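Local coordinates for MAGE domain-containing protein (PDB 7DG2) that probably serves as the Nse3 subunit of the Smc5/6 complex, its MAGE domain helping to hold and shape Nse4 alongside Nse1, at residues L99-M111 and S119-E131. Sequence-based numbering, arbitrary orientation.
Sequences LGLLMVILSLIFM and SAIWEMLRRLRIE
L108 and M124 meet tip to tip in the closely packed part of this helix pair: M124 CE lies 3.6 Å from L108 CB and equally close to V104 CG1. The M124 chain runs out straight and then bends at its thioether (chi3 68°), which turns the methyl in between these two side chains. L108, with CG anti to the backbone N (chi1 -179°), sends CD2 over the second helix, 3.9 Å from I121 CG1 and 3.8 Å from the carbonyl O of A120. With L108 cut back to an alanine, a gap would probably open between I121 and M124, leaving the M124 methyl held mainly by V104 and freer to turn. In the same close-packed part I105 and I121 cross at about a right angle, I105 CG2 standing 3.6 Å from I121 CD1. V104 CG1 also meets L128 CD1, tip to tip at 4.0 Å. Toward the start of 99-111 the fit slackens: L101 CD1 reaches L125 CD2 and I130 CD1, both at 3.9 Å. I130 can join because a Schellman motif, with R129 at positive phi, ends the helix and folds the chain back. No hydrogen bond spans the interface; beyond it, on the solvent side, exposed R126 pairs with E131 in a salt bridge. The segment axes, 10.6 Å apart, cross at 130° within the MAGE domain. Strand 169-173 covers I109 and I121 through F171, helix 142-152 packs on L101, I105 and I130, and the neighbouring Nse4 chain touches M124 through its T13, which also hydrogen-bonds R127.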
ATOM      1  N   LEU B  99      12.842  -3.031   2.568  1.00 18.36           N
ATOM      2  CA  LEU B  99      13.339  -2.481   3.823  1.00 18.15           C
ATOM      3  C   LEU B  99      14.402  -3.381   4.437  1.00 18.49           C
ATOM      4  O   LEU B  99      15.331  -2.885   5.084  1.00 17.63           O
ATOM      5  CB  LEU B  99      12.188  -2.270   4.817  1.00 20.59           C
ATOM      6  CG  LEU B  99      12.571  -1.397   6.006  1.00 24.67           C
ATOM      7  CD1 LEU B  99      12.714   0.055   5.554  1.00 24.13           C
ATOM      8  CD2 LEU B  99      11.556  -1.514   7.105  1.00 25.35           C
ATOM      9  N   GLY B 100      14.280  -4.700   4.250  1.00 19.35           N
ATOM     10  CA  GLY B 100      15.352  -5.591   4.661  1.00 18.82           C
ATOM     11  C   GLY B 100      16.669  -5.226   3.997  1.00 19.37           C
ATOM     12  O   GLY B 100      17.708  -5.129   4.655  1.00 20.06           O
ATOM     13  N   LEU B 101      16.635  -4.998   2.681  1.00 18.00           N
ATOM     14  CA  LEU B 101      17.857  -4.624   1.971  1.00 19.21           C
ATOM     15  C   LEU B 101      18.377  -3.278   2.457  1.00 19.05           C
ATOM     16  O   LEU B 101      19.572  -3.120   2.734  1.00 17.63           O
ATOM     17  CB  LEU B 101      17.612  -4.596   0.462  1.00 18.94           C
ATOM     18  CG  LEU B 101      18.769  -4.033  -0.362  1.00 22.28           C
ATOM     19  CD1 LEU B 101      20.025  -4.860  -0.159  1.00 23.21           C
ATOM     20  CD2 LEU B 101      18.406  -3.979  -1.840  1.00 22.71           C
ATOM     21  N   LEU B 102      17.485  -2.294   2.586  1.00 18.37           N
ATOM     22  CA  LEU B 102      17.922  -0.980   3.039  1.00 17.88           C
ATOM     23  C   LEU B 102      18.556  -1.056   4.416  1.00 19.08           C
ATOM     24  O   LEU B 102      19.579  -0.406   4.677  1.00 17.50           O
ATOM     25  CB  LEU B 102      16.746  -0.003   3.046  1.00 17.86           C
ATOM     26  CG  LEU B 102      17.052   1.348   3.704  1.00 19.05           C
ATOM     27  CD1 LEU B 102      18.066   2.128   2.879  1.00 17.20           C
ATOM     28  CD2 LEU B 102      15.758   2.125   3.845  1.00 19.34           C
ATOM     29  N   MET B 103      17.974  -1.851   5.318  1.00 16.68           N
ATOM     30  CA  MET B 103      18.510  -1.911   6.673  1.00 18.32           C
ATOM     31  C   MET B 103      19.926  -2.480   6.684  1.00 18.60           C
ATOM     32  O   MET B 103      20.779  -2.047   7.470  1.00 20.24           O
ATOM     33  CB  MET B 103      17.592  -2.751   7.559  1.00 16.12           C
ATOM     34  CG  MET B 103      18.152  -3.018   8.951  1.00 20.21           C
ATOM     35  SD  MET B 103      18.323  -1.521   9.944  1.00 21.79           S
ATOM     36  CE  MET B 103      16.862  -1.650  10.999  1.00 19.67           C
ATOM     37  N   VAL B 104      20.190  -3.451   5.816  1.00 17.29           N
ATOM     38  CA  VAL B 104      21.533  -4.017   5.720  1.00 18.93           C
ATOM     39  C   VAL B 104      22.522  -2.953   5.256  1.00 19.48           C
ATOM     40  O   VAL B 104      23.643  -2.855   5.774  1.00 18.99           O
ATOM     41  CB  VAL B 104      21.509  -5.233   4.777  1.00 20.34           C
ATOM     42  CG1 VAL B 104      22.920  -5.675   4.432  1.00 21.50           C
ATOM     43  CG2 VAL B 104      20.730  -6.366   5.413  1.00 22.64           C
ATOM     44  N   ILE B 105      22.110  -2.124   4.295  1.00 18.32           N
ATOM     45  CA  ILE B 105      22.972  -1.051   3.797  1.00 18.95           C
ATOM     46  C   ILE B 105      23.170   0.023   4.867  1.00 20.47           C
ATOM     47  O   ILE B 105      24.294   0.486   5.111  1.00 18.78           O
ATOM     48  CB  ILE B 105      22.388  -0.459   2.499  1.00 18.12           C
ATOM     49  CG1 ILE B 105      22.382  -1.511   1.391  1.00 19.92           C
ATOM     50  CG2 ILE B 105      23.164   0.777   2.065  1.00 21.50           C
ATOM     51  CD1 ILE B 105      21.620  -1.055   0.141  1.00 20.13           C
ATOM     52  N   LEU B 106      22.082   0.447   5.521  1.00 17.25           N
ATOM     53  CA  LEU B 106      22.224   1.422   6.602  1.00 17.54           C
ATOM     54  C   LEU B 106      23.144   0.894   7.694  1.00 17.96           C
ATOM     55  O   LEU B 106      23.885   1.661   8.321  1.00 18.60           O
ATOM     56  CB  LEU B 106      20.856   1.762   7.205  1.00 15.84           C
ATOM     57  CG  LEU B 106      19.860   2.521   6.311  1.00 16.76           C
ATOM     58  CD1 LEU B 106      18.510   2.632   7.018  1.00 15.55           C
ATOM     59  CD2 LEU B 106      20.377   3.908   5.980  1.00 17.04           C
ATOM     60  N   SER B 107      23.069  -0.410   7.960  1.00 18.39           N
ATOM     61  CA  SER B 107      23.898  -1.020   8.992  1.00 20.01           C
ATOM     62  C   SER B 107      25.375  -0.874   8.660  1.00 20.40           C
ATOM     63  O   SER B 107      26.167  -0.446   9.506  1.00 22.09           O
ATOM     64  CB  SER B 107      23.537  -2.497   9.164  1.00 19.11           C
ATOM     65  OG  SER B 107      22.231  -2.652   9.713  1.00 20.42           O
ATOM     66  N   LEU B 108      25.760  -1.218   7.429  1.00 21.02           N
ATOM     67  CA  LEU B 108      27.168  -1.122   7.048  1.00 20.24           C
ATOM     68  C   LEU B 108      27.659   0.313   7.166  1.00 23.51           C
ATOM     69  O   LEU B 108      28.725   0.578   7.737  1.00 22.87           O
ATOM     70  CB  LEU B 108      27.370  -1.654   5.627  1.00 21.29           C
ATOM     71  CG  LEU B 108      28.834  -1.604   5.154  1.00 25.94           C
ATOM     72  CD1 LEU B 108      29.684  -2.526   6.005  1.00 26.16           C
ATOM     73  CD2 LEU B 108      28.978  -1.948   3.665  1.00 21.89           C
ATOM     74  N   ILE B 109      26.870   1.257   6.659  1.00 20.69           N
ATOM     75  CA  ILE B 109      27.264   2.661   6.693  1.00 21.31           C
ATOM     76  C   ILE B 109      27.498   3.113   8.126  1.00 22.31           C
ATOM     77  O   ILE B 109      28.546   3.670   8.459  1.00 22.89           O
ATOM     78  CB  ILE B 109      26.197   3.525   6.002  1.00 17.80           C
ATOM     79  CG1 ILE B 109      26.100   3.190   4.513  1.00 20.44           C
ATOM     80  CG2 ILE B 109      26.467   5.012   6.259  1.00 20.94           C
ATOM     81  CD1 ILE B 109      24.898   3.850   3.844  1.00 19.32           C
ATOM     82  N   PHE B 110      26.521   2.874   9.000  1.00 19.67           N
ATOM     83  CA  PHE B 110      26.639   3.322  10.381  1.00 19.23           C
ATOM     84  C   PHE B 110      27.777   2.609  11.106  1.00 22.52           C
ATOM     85  O   PHE B 110      28.571   3.247  11.808  1.00 23.00           O
ATOM     86  CB  PHE B 110      25.301   3.103  11.101  1.00 20.78           C
ATOM     87  CG  PHE B 110      25.410   3.105  12.601  1.00 19.72           C
ATOM     88  CD1 PHE B 110      25.771   4.257  13.283  1.00 21.85           C
ATOM     89  CD2 PHE B 110      25.150   1.948  13.326  1.00 19.77           C
ATOM     90  CE1 PHE B 110      25.881   4.259  14.677  1.00 23.73           C
ATOM     91  CE2 PHE B 110      25.253   1.940  14.714  1.00 20.57           C
ATOM     92  CZ  PHE B 110      25.619   3.104  15.388  1.00 22.52           C
ATOM     93  N   MET B 111      27.878   1.285  10.948  1.00 21.18           N
ATOM     94  CA  MET B 111      28.851   0.525  11.728  1.00 23.63           C
ATOM     95  C   MET B 111      30.280   0.851  11.321  1.00 28.14           C
ATOM     96  O   MET B 111      31.195   0.699  12.140  1.00 26.71           O
ATOM     97  CB  MET B 111      28.582  -0.978  11.595  1.00 26.02           C
ATOM     98  CG  MET B 111      27.255  -1.460  12.239  1.00 22.52           C
ATOM     99  SD  MET B 111      27.100  -1.095  14.006  1.00 23.88           S
ATOM    100  CE  MET B 111      28.161  -2.367  14.707  1.00 27.10           C
ATOM    101  N   SER B 119      31.838   0.647  -3.450  1.00 34.01           N
ATOM    102  CA  SER B 119      32.460  -0.656  -3.658  1.00 31.42           C
ATOM    103  C   SER B 119      32.286  -1.555  -2.440  1.00 30.14           C
ATOM    104  O   SER B 119      32.048  -2.762  -2.577  1.00 33.86           O
ATOM    105  CB  SER B 119      33.944  -0.487  -4.000  1.00 31.82           C
ATOM    106  OG  SER B 119      34.645   0.252  -3.007  1.00 35.02           O
ATOM    107  N   ALA B 120      32.388  -0.984  -1.236  1.00 31.25           N
ATOM    108  CA  ALA B 120      32.198  -1.780  -0.030  1.00 32.11           C
ATOM    109  C   ALA B 120      30.770  -2.295   0.081  1.00 30.07           C
ATOM    110  O   ALA B 120      30.550  -3.407   0.566  1.00 28.20           O
ATOM    111  CB  ALA B 120      32.565  -0.958   1.203  1.00 30.02           C
ATOM    112  N   ILE B 121      29.792  -1.508  -0.365  1.00 28.02           N
ATOM    113  CA  ILE B 121      28.403  -1.941  -0.282  1.00 30.55           C
ATOM    114  C   ILE B 121      28.142  -3.104  -1.237  1.00 27.47           C
ATOM    115  O   ILE B 121      27.531  -4.110  -0.860  1.00 25.18           O
ATOM    116  CB  ILE B 121      27.462  -0.747  -0.532  1.00 27.55           C
ATOM    117  CG1 ILE B 121      27.457   0.143   0.712  1.00 31.45           C
ATOM    118  CG2 ILE B 121      26.064  -1.222  -0.922  1.00 28.21           C
ATOM    119  CD1 ILE B 121      26.485   1.277   0.667  1.00 37.78           C
ATOM    120  N   TRP B 122      28.607  -3.002  -2.488  1.00 26.12           N
ATOM    121  CA  TRP B 122      28.375  -4.121  -3.398  1.00 26.18           C
ATOM    122  C   TRP B 122      29.176  -5.353  -2.999  1.00 25.24           C
ATOM    123  O   TRP B 122      28.723  -6.479  -3.215  1.00 27.76           O
ATOM    124  CB  TRP B 122      28.684  -3.718  -4.840  1.00 28.39           C
ATOM    125  CG  TRP B 122      27.758  -2.670  -5.329  1.00 27.06           C
ATOM    126  CD1 TRP B 122      28.091  -1.412  -5.743  1.00 28.27           C
ATOM    127  CD2 TRP B 122      26.327  -2.757  -5.416  1.00 25.85           C
ATOM    128  NE1 TRP B 122      26.961  -0.718  -6.101  1.00 28.51           N
ATOM    129  CE2 TRP B 122      25.865  -1.520  -5.909  1.00 27.47           C
ATOM    130  CE3 TRP B 122      25.394  -3.763  -5.135  1.00 28.17           C
ATOM    131  CZ2 TRP B 122      24.512  -1.260  -6.135  1.00 26.83           C
ATOM    132  CZ3 TRP B 122      24.042  -3.500  -5.356  1.00 26.62           C
ATOM    133  CH2 TRP B 122      23.618  -2.255  -5.846  1.00 25.95           C
ATOM    134  N   GLU B 123      30.352  -5.162  -2.401  1.00 30.00           N
ATOM    135  CA  GLU B 123      31.136  -6.298  -1.931  1.00 32.57           C
ATOM    136  C   GLU B 123      30.374  -7.076  -0.862  1.00 33.77           C
ATOM    137  O   GLU B 123      30.269  -8.309  -0.924  1.00 33.20           O
ATOM    138  CB  GLU B 123      32.478  -5.790  -1.408  1.00 34.48           C
ATOM    139  CG  GLU B 123      33.340  -6.804  -0.692  1.00 38.56           C
ATOM    140  CD  GLU B 123      34.674  -6.206  -0.275  1.00 46.93           C
ATOM    141  OE1 GLU B 123      35.724  -6.765  -0.660  1.00 53.79           O
ATOM    142  OE2 GLU B 123      34.672  -5.161   0.417  1.00 46.65           O
ATOM    143  N   MET B 124      29.812  -6.361   0.115  1.00 29.39           N
ATOM    144  CA  MET B 124      28.962  -6.991   1.121  1.00 27.24           C
ATOM    145  C   MET B 124      27.755  -7.669   0.478  1.00 29.79           C
ATOM    146  O   MET B 124      27.475  -8.842   0.741  1.00 27.75           O
ATOM    147  CB  MET B 124      28.504  -5.950   2.151  1.00 29.93           C
ATOM    148  CG  MET B 124      27.508  -6.486   3.191  1.00 28.79           C
ATOM    149  SD  MET B 124      26.979  -5.246   4.407  1.00 29.01           S
ATOM    150  CE  MET B 124      26.032  -4.152   3.347  1.00 27.16           C
ATOM    151  N   LEU B 125      27.026  -6.941  -0.371  1.00 26.03           N
ATOM    152  CA  LEU B 125      25.792  -7.488  -0.928  1.00 26.99           C
ATOM    153  C   LEU B 125      26.048  -8.708  -1.807  1.00 28.34           C
ATOM    154  O   LEU B 125      25.161  -9.559  -1.956  1.00 28.05           O
ATOM    155  CB  LEU B 125      25.042  -6.417  -1.712  1.00 27.19           C
ATOM    156  CG  LEU B 125      24.494  -5.265  -0.869  1.00 28.08           C
ATOM    157  CD1 LEU B 125      23.591  -4.382  -1.697  1.00 25.25           C
ATOM    158  CD2 LEU B 125      23.749  -5.802   0.356  1.00 27.63           C
ATOM    159  N   ARG B 126      27.241  -8.824  -2.395  1.00 29.57           N
ATOM    160  CA  ARG B 126      27.532 -10.009  -3.203  1.00 32.50           C
ATOM    161  C   ARG B 126      27.423 -11.283  -2.374  1.00 30.87           C
ATOM    162  O   ARG B 126      26.958 -12.319  -2.868  1.00 31.24           O
ATOM    163  CB  ARG B 126      28.922  -9.904  -3.833  1.00 38.48           C
ATOM    164  CG  ARG B 126      29.320 -11.129  -4.662  1.00 42.41           C
ATOM    165  CD  ARG B 126      30.640 -10.907  -5.400  1.00 49.41           C
ATOM    166  NE  ARG B 126      30.440 -10.610  -6.818  1.00 54.78           N
ATOM    167  CZ  ARG B 126      31.404 -10.204  -7.643  1.00 55.89           C
ATOM    168  NH1 ARG B 126      32.641 -10.036  -7.195  1.00 54.51           N
ATOM    169  NH2 ARG B 126      31.128  -9.960  -8.919  1.00 56.88           N
ATOM    170  N   ARG B 127      27.838 -11.224  -1.103  1.00 31.80           N
ATOM    171  CA  ARG B 127      27.714 -12.387  -0.230  1.00 30.70           C
ATOM    172  C   ARG B 127      26.260 -12.710   0.091  1.00 33.86           C
ATOM    173  O   ARG B 127      25.964 -13.829   0.522  1.00 32.09           O
ATOM    174  CB  ARG B 127      28.513 -12.167   1.055  1.00 32.48           C
ATOM    175  CG  ARG B 127      30.011 -12.037   0.806  1.00 32.80           C
ATOM    176  CD  ARG B 127      30.820 -12.125   2.093  1.00 35.87           C
ATOM    177  NE  ARG B 127      30.578 -10.993   2.984  1.00 30.22           N
ATOM    178  CZ  ARG B 127      31.131  -9.793   2.836  1.00 34.11           C
ATOM    179  NH1 ARG B 127      30.853  -8.818   3.694  1.00 33.54           N
ATOM    180  NH2 ARG B 127      31.968  -9.562   1.828  1.00 36.86           N
ATOM    181  N   LEU B 128      25.349 -11.759  -0.108  1.00 30.75           N
ATOM    182  CA  LEU B 128      23.921 -12.011  -0.007  1.00 29.12           C
ATOM    183  C   LEU B 128      23.304 -12.339  -1.363  1.00 31.58           C
ATOM    184  O   LEU B 128      22.078 -12.285  -1.510  1.00 31.62           O
ATOM    185  CB  LEU B 128      23.225 -10.806   0.635  1.00 29.00           C
ATOM    186  CG  LEU B 128      23.849 -10.375   1.964  1.00 27.00           C
ATOM    187  CD1 LEU B 128      23.175  -9.121   2.512  1.00 27.78           C
ATOM    188  CD2 LEU B 128      23.766 -11.502   2.983  1.00 27.44           C
ATOM    189  N   ARG B 129      24.142 -12.661  -2.355  1.00 31.54           N
ATOM    190  CA  ARG B 129      23.718 -13.114  -3.683  1.00 32.45           C
ATOM    191  C   ARG B 129      23.018 -12.001  -4.460  1.00 28.80           C
ATOM    192  O   ARG B 129      22.045 -12.235  -5.179  1.00 32.31           O
ATOM    193  CB  ARG B 129      22.853 -14.374  -3.588  1.00 35.05           C
ATOM    194  CG  ARG B 129      23.576 -15.472  -2.810  1.00 39.57           C
ATOM    195  CD  ARG B 129      22.790 -16.763  -2.674  1.00 48.50           C
ATOM    196  NE  ARG B 129      23.422 -17.645  -1.694  1.00 54.43           N
ATOM    197  CZ  ARG B 129      23.008 -18.876  -1.408  1.00 58.65           C
ATOM    198  NH1 ARG B 129      21.954 -19.385  -2.033  1.00 58.21           N
ATOM    199  NH2 ARG B 129      23.647 -19.596  -0.496  1.00 58.63           N
ATOM    200  N   ILE B 130      23.538 -10.785  -4.323  1.00 28.99           N
ATOM    201  CA  ILE B 130      23.077  -9.618  -5.061  1.00 30.99           C
ATOM    202  C   ILE B 130      24.231  -9.098  -5.910  1.00 37.03           C
ATOM    203  O   ILE B 130      25.347  -8.930  -5.407  1.00 35.11           O
ATOM    204  CB  ILE B 130      22.564  -8.522  -4.107  1.00 31.37           C
ATOM    205  CG1 ILE B 130      21.221  -8.936  -3.504  1.00 29.41           C
ATOM    206  CG2 ILE B 130      22.442  -7.195  -4.831  1.00 30.98           C
ATOM    207  CD1 ILE B 130      20.658  -7.923  -2.518  1.00 28.12           C
ATOM    208  N   GLU B 131      23.956  -8.831  -7.190  1.00 34.62           N
ATOM    209  CA  GLU B 131      24.934  -8.248  -8.099  1.00 33.99           C
ATOM    210  C   GLU B 131      24.317  -7.019  -8.766  1.00 30.23           C
ATOM    211  O   GLU B 131      23.187  -7.099  -9.272  1.00 34.49           O
ATOM    212  CB  GLU B 131      25.382  -9.268  -9.160  1.00 39.83           C
ATOM    213  CG  GLU B 131      26.100 -10.483  -8.588  1.00 46.54           C
ATOM    214  CD  GLU B 131      27.612 -10.372  -8.677  1.00 52.11           C
ATOM    215  OE1 GLU B 131      28.263 -11.364  -9.074  1.00 61.20           O
ATOM    216  OE2 GLU B 131      28.153  -9.292  -8.362  1.00 51.86           O
TER